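Local coordinates for methyl-accepting chemotaxis protein, putative (Geobacter sulfurreducens, PDB 3OOV) that probably takes part in chemotaxis signalling, its GAF domain serving as a likely sensory or regulatory module whose ligand is not established, at residues Leu67-Lys78 / Asp97-Ile107; Cys24-Tyr34 / Asp145-Ala156. All coordinates share one frame; numbering follows the deposited sequence.

Contact 1: Leu67-Lys78 / Asp97-Ile107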
loop_
_atom_site.group_PDB
_atom_site.type_symbol
_atom_site.label_atom_id
_atom_site.label_comp_id
_atom_site.label_asym_id
_atom_site.label_seq_id
_atom_site.Cartn_x
_atom_site.Cartn_y
_atom_site.Cartn_z
ATOM N N LEU A 67 -3.248 23.277 2.128
ATOM C CA LEU A 67 -2.353 22.807 1.084
ATOM C C LEU A 67 -3.216 22.261 -0.073
ATOM O O LEU A 67 -4.225 21.574 0.186
ATOM C CB LEU A 67 -1.439 21.701 1.684
ATOM C CG LEU A 67 -0.421 22.203 2.762
ATOM C CD1 LEU A 67 0.086 21.091 3.650
ATOM C CD2 LEU A 67 0.764 22.934 2.028
ATOM N N PRO A 68 -2.827 22.545 -1.332
ATOM C CA PRO A 68 -3.632 21.955 -2.470
ATOM C C PRO A 68 -3.582 20.438 -2.629
ATOM O O PRO A 68 -2.521 19.856 -2.555
ATOM C CB PRO A 68 -3.000 22.593 -3.731
ATOM C CG PRO A 68 -1.582 23.006 -3.318
ATOM C CD PRO A 68 -1.648 23.306 -1.797
ATOM N N LEU A 69 -4.715 19.800 -2.911
ATOM C CA LEU A 69 -4.734 18.374 -3.195
ATOM C C LEU A 69 -4.654 18.191 -4.665
ATOM O O LEU A 69 -5.629 17.845 -5.296
ATOM C CB LEU A 69 -6.043 17.717 -2.748
ATOM C CG LEU A 69 -6.007 17.035 -1.397
ATOM C CD1 LEU A 69 -7.373 16.665 -0.978
ATOM C CD2 LEU A 69 -5.089 15.792 -1.404
ATOM N N ASP A 70 -3.493 18.421 -5.238
ATOM C CA ASP A 70 -3.320 18.173 -6.614
ATOM C C ASP A 70 -1.914 17.586 -6.628
ATOM O O ASP A 70 -1.403 17.045 -5.593
ATOM C CB ASP A 70 -3.501 19.479 -7.451
ATOM C CG ASP A 70 -2.544 20.650 -7.022
ATOM O OD1 ASP A 70 -1.413 20.409 -6.557
ATOM O OD2 ASP A 70 -2.913 21.850 -7.202
ATOM N N GLN A 71 -1.255 17.759 -7.754
ATOM C CA GLN A 71 -0.019 17.057 -8.004
ATOM C C GLN A 71 1.096 17.643 -7.139
ATOM O O GLN A 71 2.086 16.957 -6.878
ATOM C CB GLN A 71 0.328 17.068 -9.515
ATOM C CG GLN A 71 0.716 18.471 -10.069
ATOM C CD GLN A 71 -0.507 19.402 -10.312
ATOM O OE1 GLN A 71 -1.663 18.935 -10.441
ATOM N NE2 GLN A 71 -0.247 20.721 -10.366
ATOM N N ARG A 72 0.906 18.879 -6.659
ATOM C CA ARG A 72 1.935 19.531 -5.830
ATOM C C ARG A 72 2.128 18.753 -4.544
ATOM O O ARG A 72 3.176 18.818 -3.931
ATOM C CB ARG A 72 1.621 21.003 -5.560
ATOM C CG ARG A 72 1.983 21.916 -6.731
ATOM C CD ARG A 72 1.283 23.311 -6.674
ATOM N NE ARG A 72 -0.172 23.294 -6.606
ATOM C CZ ARG A 72 -0.912 24.417 -6.530
ATOM N NH1 ARG A 72 -0.327 25.637 -6.478
ATOM N NH2 ARG A 72 -2.236 24.339 -6.487
ATOM N N GLY A 73 1.146 17.959 -4.162
ATOM C CA GLY A 73 1.246 17.219 -2.919
ATOM C C GLY A 73 1.883 15.878 -3.169
ATOM O O GLY A 73 1.878 15.034 -2.273
ATOM N N GLY A 74 2.410 15.659 -4.378
ATOM C CA GLY A 74 3.064 14.379 -4.717
ATOM C C GLY A 74 2.357 13.147 -4.118
ATOM O O GLY A 74 1.214 12.800 -4.478
ATOM N N VAL A 75 3.052 12.448 -3.235
ATOM C CA VAL A 75 2.578 11.178 -2.773
ATOM C C VAL A 75 1.508 11.337 -1.685
ATOM O O VAL A 75 0.791 10.419 -1.376
ATOM C CB VAL A 75 3.775 10.304 -2.263
ATOM C CG1 VAL A 75 4.470 10.973 -1.058
ATOM C CG2 VAL A 75 3.284 8.939 -1.878
ATOM N N ILE A 76 1.437 12.500 -1.042
ATOM C CA ILE A 76 0.341 12.723 -0.124
ATOM C C ILE A 76 -0.991 12.748 -0.871
ATOM O O ILE A 76 -1.961 12.109 -0.472
ATOM C CB ILE A 76 0.529 14.023 0.706
ATOM C CG1 ILE A 76 1.675 13.811 1.719
ATOM C CG2 ILE A 76 -0.772 14.380 1.454
ATOM C CD1 ILE A 76 2.219 15.081 2.344
ATOM N N THR A 77 -1.032 13.500 -1.950
ATOM C CA THR A 77 -2.217 13.476 -2.809
ATOM C C THR A 77 -2.533 12.065 -3.332
ATOM O O THR A 77 -3.723 11.671 -3.414
ATOM C CB THR A 77 -1.969 14.414 -4.009
ATOM O OG1 THR A 77 -1.819 15.717 -3.477
ATOM C CG2 THR A 77 -3.174 14.404 -5.030
ATOM N N LYS A 78 -1.500 11.309 -3.716
ATOM C CA LYS A 78 -1.773 9.929 -4.214
ATOM C C LYS A 78 -2.322 9.063 -3.165
ATOM O O LYS A 78 -3.225 8.246 -3.462
ATOM C CB LYS A 78 -0.556 9.275 -4.843
ATOM C CG LYS A 78 -0.250 9.835 -6.208
ATOM C CD LYS A 78 1.245 9.939 -6.467
ATOM C CE LYS A 78 1.812 8.568 -6.708
ATOM N NZ LYS A 78 1.077 7.952 -7.922
ATOM N N ASP A 97 6.873 12.325 -9.844
ATOM C CA ASP A 97 5.608 12.749 -9.287
ATOM C C ASP A 97 5.358 12.351 -7.839
ATOM O O ASP A 97 4.315 12.702 -7.316
ATOM C CB ASP A 97 4.379 12.499 -10.237
ATOM C CG ASP A 97 3.936 11.024 -10.362
ATOM O OD1 ASP A 97 4.332 10.072 -9.619
ATOM O OD2 ASP A 97 3.119 10.824 -11.293
ATOM N N PHE A 98 6.291 11.625 -7.202
ATOM C CA PHE A 98 6.172 11.381 -5.771
ATOM C C PHE A 98 6.610 12.591 -4.953
ATOM O O PHE A 98 6.069 12.796 -3.876
ATOM C CB PHE A 98 6.934 10.140 -5.285
ATOM C CG PHE A 98 6.232 8.832 -5.568
ATOM C CD1 PHE A 98 5.564 8.625 -6.762
ATOM C CD2 PHE A 98 6.284 7.783 -4.645
ATOM C CE1 PHE A 98 4.921 7.418 -7.001
ATOM C CE2 PHE A 98 5.678 6.564 -4.895
ATOM C CZ PHE A 98 4.987 6.383 -6.064
ATOM N N ARG A 99 7.539 13.399 -5.465
ATOM C CA ARG A 99 8.138 14.455 -4.655
ATOM C C ARG A 99 7.093 15.513 -4.284
ATOM O O ARG A 99 6.225 15.866 -5.086
ATOM C CB ARG A 99 9.290 15.191 -5.376
ATOM C CG ARG A 99 10.280 14.343 -6.153
ATOM C CD ARG A 99 11.313 13.631 -5.336
ATOM N NE ARG A 99 11.502 12.309 -5.959
ATOM C CZ ARG A 99 12.526 11.961 -6.744
ATOM N NH1 ARG A 99 13.505 12.824 -7.007
ATOM N NH2 ARG A 99 12.571 10.733 -7.266
ATOM N N LEU A 100 7.213 16.044 -3.090
ATOM C CA LEU A 100 6.483 17.242 -2.737
ATOM C C LEU A 100 6.986 18.455 -3.504
ATOM O O LEU A 100 8.169 18.607 -3.691
ATOM C CB LEU A 100 6.594 17.485 -1.243
ATOM C CG LEU A 100 6.051 16.354 -0.398
ATOM C CD1 LEU A 100 6.091 16.705 1.134
ATOM C CD2 LEU A 100 4.675 15.970 -0.861
ATOM N N GLN A 101 6.091 19.293 -3.985
ATOM C CA GLN A 101 6.463 20.548 -4.656
ATOM C C GLN A 101 6.055 21.726 -3.748
ATOM O O GLN A 101 5.395 21.509 -2.721
ATOM C CB GLN A 101 5.712 20.650 -6.008
ATOM C CG GLN A 101 6.141 19.641 -7.069
ATOM C CD GLN A 101 5.141 19.548 -8.291
ATOM O OE1 GLN A 101 4.652 20.559 -8.814
ATOM N NE2 GLN A 101 4.869 18.324 -8.735
ATOM N N SER A 102 6.402 22.969 -4.108
ATOM C CA SER A 102 5.760 24.152 -3.457
ATOM C C SER A 102 4.233 24.105 -3.574
ATOM O O SER A 102 3.746 23.908 -4.665
ATOM C CB SER A 102 6.253 25.459 -4.086
ATOM O OG SER A 102 5.872 26.508 -3.188
ATOM N N PRO A 103 3.453 24.356 -2.490
ATOM C CA PRO A 103 3.891 24.877 -1.193
ATOM C C PRO A 103 4.246 23.812 -0.175
ATOM O O PRO A 103 4.710 24.189 0.921
ATOM C CB PRO A 103 2.670 25.703 -0.715
ATOM C CG PRO A 103 1.474 24.859 -1.221
ATOM C CD PRO A 103 1.974 24.392 -2.612
ATOM N N TYR A 104 3.996 22.514 -0.475
ATOM C CA TYR A 104 4.249 21.444 0.529
ATOM C C TYR A 104 5.761 21.420 0.978
ATOM O O TYR A 104 6.073 21.124 2.134
ATOM C CB TYR A 104 3.847 20.058 0.001
ATOM C CG TYR A 104 2.339 19.724 -0.155
ATOM C CD1 TYR A 104 1.713 18.879 0.749
ATOM C CD2 TYR A 104 1.589 20.204 -1.239
ATOM C CE1 TYR A 104 0.373 18.525 0.614
ATOM C CE2 TYR A 104 0.237 19.846 -1.408
ATOM C CZ TYR A 104 -0.353 19.027 -0.477
ATOM O OH TYR A 104 -1.666 18.668 -0.561
ATOM N N ASP A 105 6.675 21.735 0.085
ATOM C CA ASP A 105 8.087 21.559 0.382
ATOM C C ASP A 105 8.695 22.782 1.107
ATOM O O ASP A 105 9.893 22.817 1.382
ATOM C CB ASP A 105 8.854 21.233 -0.899
ATOM C CG ASP A 105 9.018 22.436 -1.835
ATOM O OD1 ASP A 105 9.716 22.257 -2.848
ATOM O OD2 ASP A 105 8.460 23.539 -1.594
ATOM N N ALA A 106 7.838 23.753 1.424
ATOM C CA ALA A 106 8.212 24.897 2.261
ATOM C C ALA A 106 7.985 24.532 3.735
ATOM O O ALA A 106 8.337 25.317 4.614
ATOM C CB ALA A 106 7.351 26.152 1.888
ATOM N N ILE A 107 7.378 23.363 4.014
ATOM C CA ILE A 107 7.056 23.016 5.396
ATOM C C ILE A 107 8.059 21.967 5.929
ATOM O O ILE A 107 8.087 20.800 5.440
ATOM C CB ILE A 107 5.629 22.485 5.509
ATOM C CG1 ILE A 107 4.714 23.260 4.513
ATOM C CG2 ILE A 107 5.118 22.390 6.993
ATOM C CD1 ILE A 107 3.411 23.814 5.039
HETATM O O HOH W 1 2.580 14.630 -8.324
#
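Y104 slots its ring between L67 and G73, and the three illustrate how a loop can be pinned by one aromatic side chain to a strand and to the turn that leads from it into a helix. L67 CB lies over one face, offset toward the rim and 3.9 Å from the ring centroid, as a CH-pi contact; G73 CA lies over the opposite face. With CG anti to its own carbonyl carbon (chi1 -72°), the tyrosine points its hydroxyl at P68, where OH donates to P68 O at the ring's edge in a very short bond of 2.5 Å. Beside it, the proline rings of P68 and P103 reach toward each other, P68 CD 3.5 Å from P103 CG, and L67 CD2 reaches on to I107 CD1. An alanine at Y104 is likely to leave P68 O without its donor and to open a gap between L67 and G73.

R72, the other large contributor, works through its backbone and the carbon part of its chain. Its carbonyl O accepts from Q101 N at 3.0 Å, nearly straight at 171°, while its side chain crosses that of Q101 at about a right angle, CG approaching Q101 OE1 and R72 CD lying 3.2 Å from S102 O. The guanidinium turns back to D70, NE and NH2 gripping one carboxylate oxygen each; D70 OD1 also takes R72 N in an Asx turn. Further along, G74 CA sits among the carbonyl oxygens of D97, F98 and R99, where a side chain would clash, and K78 CE touches F98 CE1 obliquely. Water 1 bridges Q71 O and D97 O.

Backbone carbonyls thus supply the polar hold, while the sole salt bridge lies within 67-78: the loop's attachment depends chiefly on shape and on main-chain acceptors.

Contact 2: Cys24-Tyr34 / Asp145-Ala156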
loop_
_atom_site.group_PDB
_atom_site.type_symbol
_atom_site.label_atom_id
_atom_site.label_comp_id
_atom_site.label_asym_id
_atom_site.label_seq_id
_atom_site.Cartn_x
_atom_site.Cartn_y
_atom_site.Cartn_z
ATOM N N CYS A 24 -4.411 11.494 18.899
ATOM C CA CYS A 24 -3.808 10.441 18.102
ATOM C C CYS A 24 -2.315 10.695 17.818
ATOM O O CYS A 24 -1.509 9.747 17.824
ATOM C CB CYS A 24 -4.519 10.283 16.758
ATOM S SG CYS A 24 -6.058 9.393 16.887
ATOM N N ALA A 25 -1.970 11.928 17.503
ATOM C CA ALA A 25 -0.623 12.245 17.098
ATOM C C ALA A 25 0.259 12.210 18.374
ATOM O O ALA A 25 1.346 11.618 18.385
ATOM C CB ALA A 25 -0.582 13.572 16.449
ATOM N N GLU A 26 -0.251 12.781 19.471
ATOM C CA GLU A 26 0.357 12.596 20.805
ATOM C C GLU A 26 0.688 11.185 21.131
ATOM O O GLU A 26 1.845 10.894 21.429
ATOM C CB GLU A 26 -0.423 13.289 21.940
ATOM C CG GLU A 26 -0.221 14.839 21.829
ATOM C CD GLU A 26 -1.075 15.731 22.815
ATOM O OE1 GLU A 26 -1.202 16.967 22.526
ATOM O OE2 GLU A 26 -1.569 15.225 23.862
ATOM N N GLY A 27 -0.273 10.284 20.988
ATOM C CA GLY A 27 -0.065 8.894 21.376
ATOM C C GLY A 27 1.020 8.236 20.551
ATOM O O GLY A 27 1.902 7.518 21.107
ATOM N N LEU A 28 0.980 8.466 19.234
ATOM C CA LEU A 28 1.937 7.841 18.328
ATOM C C LEU A 28 3.326 8.321 18.665
ATOM O O LEU A 28 4.249 7.527 18.577
ATOM C CB LEU A 28 1.700 8.135 16.834
ATOM C CG LEU A 28 0.728 7.245 16.050
ATOM C CD1 LEU A 28 0.349 7.795 14.569
ATOM C CD2 LEU A 28 1.276 5.780 15.979
ATOM N N HIS A 29 3.444 9.611 18.994
ATOM C CA HIS A 29 4.723 10.275 19.200
ATOM C C HIS A 29 5.240 9.980 20.620
ATOM O O HIS A 29 6.266 9.303 20.762
ATOM C CB HIS A 29 4.611 11.807 18.991
ATOM C CG HIS A 29 5.855 12.569 19.340
ATOM N ND1 HIS A 29 6.991 12.556 18.552
ATOM C CD2 HIS A 29 6.139 13.393 20.374
ATOM C CE1 HIS A 29 7.918 13.331 19.092
ATOM N NE2 HIS A 29 7.430 13.854 20.199
ATOM N N ASP A 30 4.509 10.482 21.627
ATOM C CA ASP A 30 4.859 10.374 23.053
ATOM C C ASP A 30 4.910 8.961 23.578
ATOM O O ASP A 30 5.759 8.650 24.378
ATOM C CB ASP A 30 3.855 11.138 23.919
ATOM C CG ASP A 30 4.009 12.607 23.808
ATOM O OD1 ASP A 30 5.112 13.068 23.451
ATOM O OD2 ASP A 30 3.030 13.322 24.092
ATOM N N VAL A 31 3.989 8.109 23.159
ATOM C CA VAL A 31 3.908 6.768 23.713
ATOM C C VAL A 31 4.677 5.800 22.867
ATOM O O VAL A 31 5.453 5.010 23.377
ATOM C CB VAL A 31 2.447 6.288 23.860
ATOM C CG1 VAL A 31 2.419 4.841 24.341
ATOM C CG2 VAL A 31 1.689 7.200 24.836
ATOM N N LEU A 32 4.519 5.868 21.555
ATOM C CA LEU A 32 5.139 4.858 20.679
ATOM C C LEU A 32 6.456 5.352 20.090
ATOM O O LEU A 32 7.128 4.635 19.354
ATOM C CB LEU A 32 4.203 4.494 19.559
ATOM C CG LEU A 32 3.199 3.346 19.711
ATOM C CD1 LEU A 32 3.164 2.619 21.058
ATOM C CD2 LEU A 32 1.811 3.784 19.343
ATOM N N GLY A 33 6.830 6.573 20.357
ATOM C CA GLY A 33 8.178 6.965 19.906
ATOM C C GLY A 33 8.350 7.306 18.421
ATOM O O GLY A 33 9.500 7.557 17.992
ATOM N N TYR A 34 7.263 7.393 17.622
ATOM C CA TYR A 34 7.444 7.967 16.222
ATOM C C TYR A 34 7.799 9.407 16.339
ATOM O O TYR A 34 7.152 10.159 17.079
ATOM C CB TYR A 34 6.199 7.812 15.327
ATOM C CG TYR A 34 5.980 6.353 15.102
ATOM C CD1 TYR A 34 6.823 5.667 14.242
ATOM C CD2 TYR A 34 5.070 5.628 15.877
ATOM C CE1 TYR A 34 6.716 4.325 14.063
ATOM C CE2 TYR A 34 4.942 4.258 15.711
ATOM C CZ TYR A 34 5.768 3.615 14.753
ATOM O OH TYR A 34 5.722 2.244 14.526
ATOM N N ASP A 145 5.404 -1.022 11.587
ATOM C CA ASP A 145 5.147 0.397 11.847
ATOM C C ASP A 145 3.846 0.773 11.119
ATOM O O ASP A 145 3.031 1.480 11.700
ATOM C CB ASP A 145 6.282 1.296 11.369
ATOM C CG ASP A 145 7.585 1.034 12.124
ATOM O OD1 ASP A 145 7.592 1.189 13.359
ATOM O OD2 ASP A 145 8.551 0.637 11.448
ATOM N N VAL A 146 3.705 0.344 9.862
ATOM C CA VAL A 146 2.473 0.553 9.075
ATOM C C VAL A 146 1.243 0.004 9.817
ATOM O O VAL A 146 0.269 0.702 9.924
ATOM C CB VAL A 146 2.571 -0.042 7.636
ATOM C CG1 VAL A 146 1.181 -0.207 7.001
ATOM C CG2 VAL A 146 3.457 0.818 6.744
ATOM N N ASP A 147 1.313 -1.198 10.415
ATOM C CA ASP A 147 0.174 -1.723 11.195
ATOM C C ASP A 147 -0.115 -0.782 12.307
ATOM O O ASP A 147 -1.255 -0.629 12.698
ATOM C CB ASP A 147 0.411 -3.096 11.876
ATOM C CG ASP A 147 0.708 -4.211 10.904
ATOM O OD1 ASP A 147 0.408 -4.085 9.702
ATOM O OD2 ASP A 147 1.280 -5.235 11.381
ATOM N N THR A 148 0.911 -0.223 12.928
ATOM C CA THR A 148 0.615 0.619 14.085
ATOM C C THR A 148 -0.068 1.966 13.698
ATOM O O THR A 148 -0.919 2.475 14.424
ATOM C CB THR A 148 1.848 0.886 14.892
ATOM O OG1 THR A 148 2.124 -0.271 15.685
ATOM C CG2 THR A 148 1.612 2.033 15.840
ATOM N N ILE A 149 0.350 2.518 12.570
ATOM C CA ILE A 149 -0.130 3.805 12.083
ATOM C C ILE A 149 -1.580 3.619 11.591
ATOM O O ILE A 149 -2.448 4.409 11.966
ATOM C CB ILE A 149 0.855 4.368 10.993
ATOM C CG1 ILE A 149 2.185 4.789 11.655
ATOM C CG2 ILE A 149 0.249 5.560 10.137
ATOM C CD1 ILE A 149 3.319 4.908 10.539
ATOM N N LYS A 150 -1.817 2.547 10.825
ATOM C CA LYS A 150 -3.164 2.087 10.406
ATOM C C LYS A 150 -4.109 1.903 11.548
ATOM O O LYS A 150 -5.287 2.230 11.423
ATOM C CB LYS A 150 -3.123 0.775 9.614
ATOM C CG LYS A 150 -2.691 0.950 8.232
ATOM C CD LYS A 150 -2.739 -0.368 7.453
ATOM C CE LYS A 150 -4.127 -0.619 6.843
ATOM N NZ LYS A 150 -4.016 -1.760 5.838
ATOM N N LEU A 151 -3.594 1.426 12.682
ATOM C CA LEU A 151 -4.420 1.312 13.870
ATOM C C LEU A 151 -4.884 2.671 14.352
ATOM O O LEU A 151 -6.051 2.796 14.784
ATOM C CB LEU A 151 -3.653 0.613 14.986
ATOM C CG LEU A 151 -4.277 0.111 16.291
ATOM C CD1 LEU A 151 -5.302 -1.037 16.096
ATOM C CD2 LEU A 151 -3.100 -0.381 17.121
ATOM N N PHE A 152 -3.997 3.674 14.365
ATOM C CA PHE A 152 -4.387 5.019 14.849
ATOM C C PHE A 152 -5.269 5.771 13.853
ATOM O O PHE A 152 -6.113 6.572 14.277
ATOM C CB PHE A 152 -3.170 5.907 15.227
ATOM C CG PHE A 152 -2.614 5.607 16.610
ATOM C CD1 PHE A 152 -2.714 6.522 17.611
ATOM C CD2 PHE A 152 -1.953 4.399 16.860
ATOM C CE1 PHE A 152 -2.217 6.238 18.908
ATOM C CE2 PHE A 152 -1.470 4.112 18.115
ATOM C CZ PHE A 152 -1.593 5.044 19.144
ATOM N N ALA A 153 -5.034 5.554 12.547
ATOM C CA ALA A 153 -5.928 6.066 11.488
ATOM C C ALA A 153 -7.344 5.490 11.672
ATOM O O ALA A 153 -8.337 6.249 11.586
ATOM C CB ALA A 153 -5.396 5.782 10.087
ATOM N N ASP A 154 -7.424 4.173 11.927
ATOM C CA ASP A 154 -8.691 3.490 12.304
ATOM C C ASP A 154 -9.428 4.067 13.499
ATOM O O ASP A 154 -10.632 4.265 13.429
ATOM C CB ASP A 154 -8.476 2.026 12.650
ATOM C CG ASP A 154 -8.255 1.191 11.483
ATOM O OD1 ASP A 154 -8.612 1.636 10.366
ATOM O OD2 ASP A 154 -7.698 0.076 11.688
ATOM N N GLN A 155 -8.726 4.285 14.605
ATOM C CA GLN A 155 -9.267 5.094 15.726
ATOM C C GLN A 155 -9.702 6.530 15.380
ATOM O O GLN A 155 -10.755 7.032 15.842
ATOM C CB GLN A 155 -8.247 5.175 16.898
ATOM C CG GLN A 155 -7.738 3.764 17.399
ATOM C CD GLN A 155 -8.908 2.760 17.675
ATOM O OE1 GLN A 155 -9.821 3.039 18.487
ATOM N NE2 GLN A 155 -8.873 1.589 16.985
ATOM N N ALA A 156 -8.875 7.269 14.658
ATOM C CA ALA A 156 -9.312 8.613 14.227
ATOM C C ALA A 156 -10.635 8.476 13.417
ATOM O O ALA A 156 -11.556 9.202 13.651
ATOM C CB ALA A 156 -8.265 9.294 13.392
HETATM O O HOH W 2 4.842 0.165 16.587
#
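F152 sets CG anti to its own carbonyl carbon (chi1 -81°), L28 does the same, and from facing helices the two side chains slide past each other in opposite directions. L28 CG thereby comes over one face of the F152 ring, 3.9 Å from its centroid in a CH-pi contact, with L28 CD2 3.6 Å from F152 CD2. The pair exemplifies a large aromatic residue filling the space between two nearly antiparallel helices, whose segment axes approach to 10.5 Å at an angle of 155°. The L32 and F152 side chains approach each other from opposite directions, L32 CD2 meeting the far end of the ring at F152 CE2, 3.5 Å away. A CB on G27 would be tight against F152 CE1, and C24 SG rests 4.1 Å from A156 CB.

Beyond the helix end, where G33 takes positive phi, Y34 carries the polar part. Its OH donates to D145 OD1 in a very short bond of 2.4 Å, the ring and carboxylate planes being 87° apart. Water 2 donates to the same hydroxyl and is also bonded to T148 OG1, whose methyl CG2 packs against both leucines. D145 OD2 has its own partners, a salt bridge to R139 and the backbone N of N142, so both carboxylate oxygens have partners and the negative charge is probably stabilised.

Helices 17-31 and 143-167 lie side by side on the antiparallel sheet of the GAF domain: C24 and L28 rest on F130 of strand 125-133, Y34 and I149 on V132 of that strand, A25 on strand 48-55 and A153 on strand 115-122.

Followed from the N terminus, the chain enters contact 2 first, at the end of helix 17-31, and completes it only after 110 intervening residues, when helix 143-167 returns alongside. Contact 1 opens and closes within that long loop: strand 66-68 and the start of helix 74-82 are met, after 18 residues that include strand 86-88, by the loop leading toward strand 115-122. The two are therefore nested, without crossing. The centres of contact 1 and contact 2 are about 23 Å apart, on opposite sides of the chain's centre. Contact 2 joins helix 17-31, early in the chain, to the last helix, 143-167, whereas contact 1 fastens a long loop to strand 66-68, at one edge of the sheet, and the short helix that follows it.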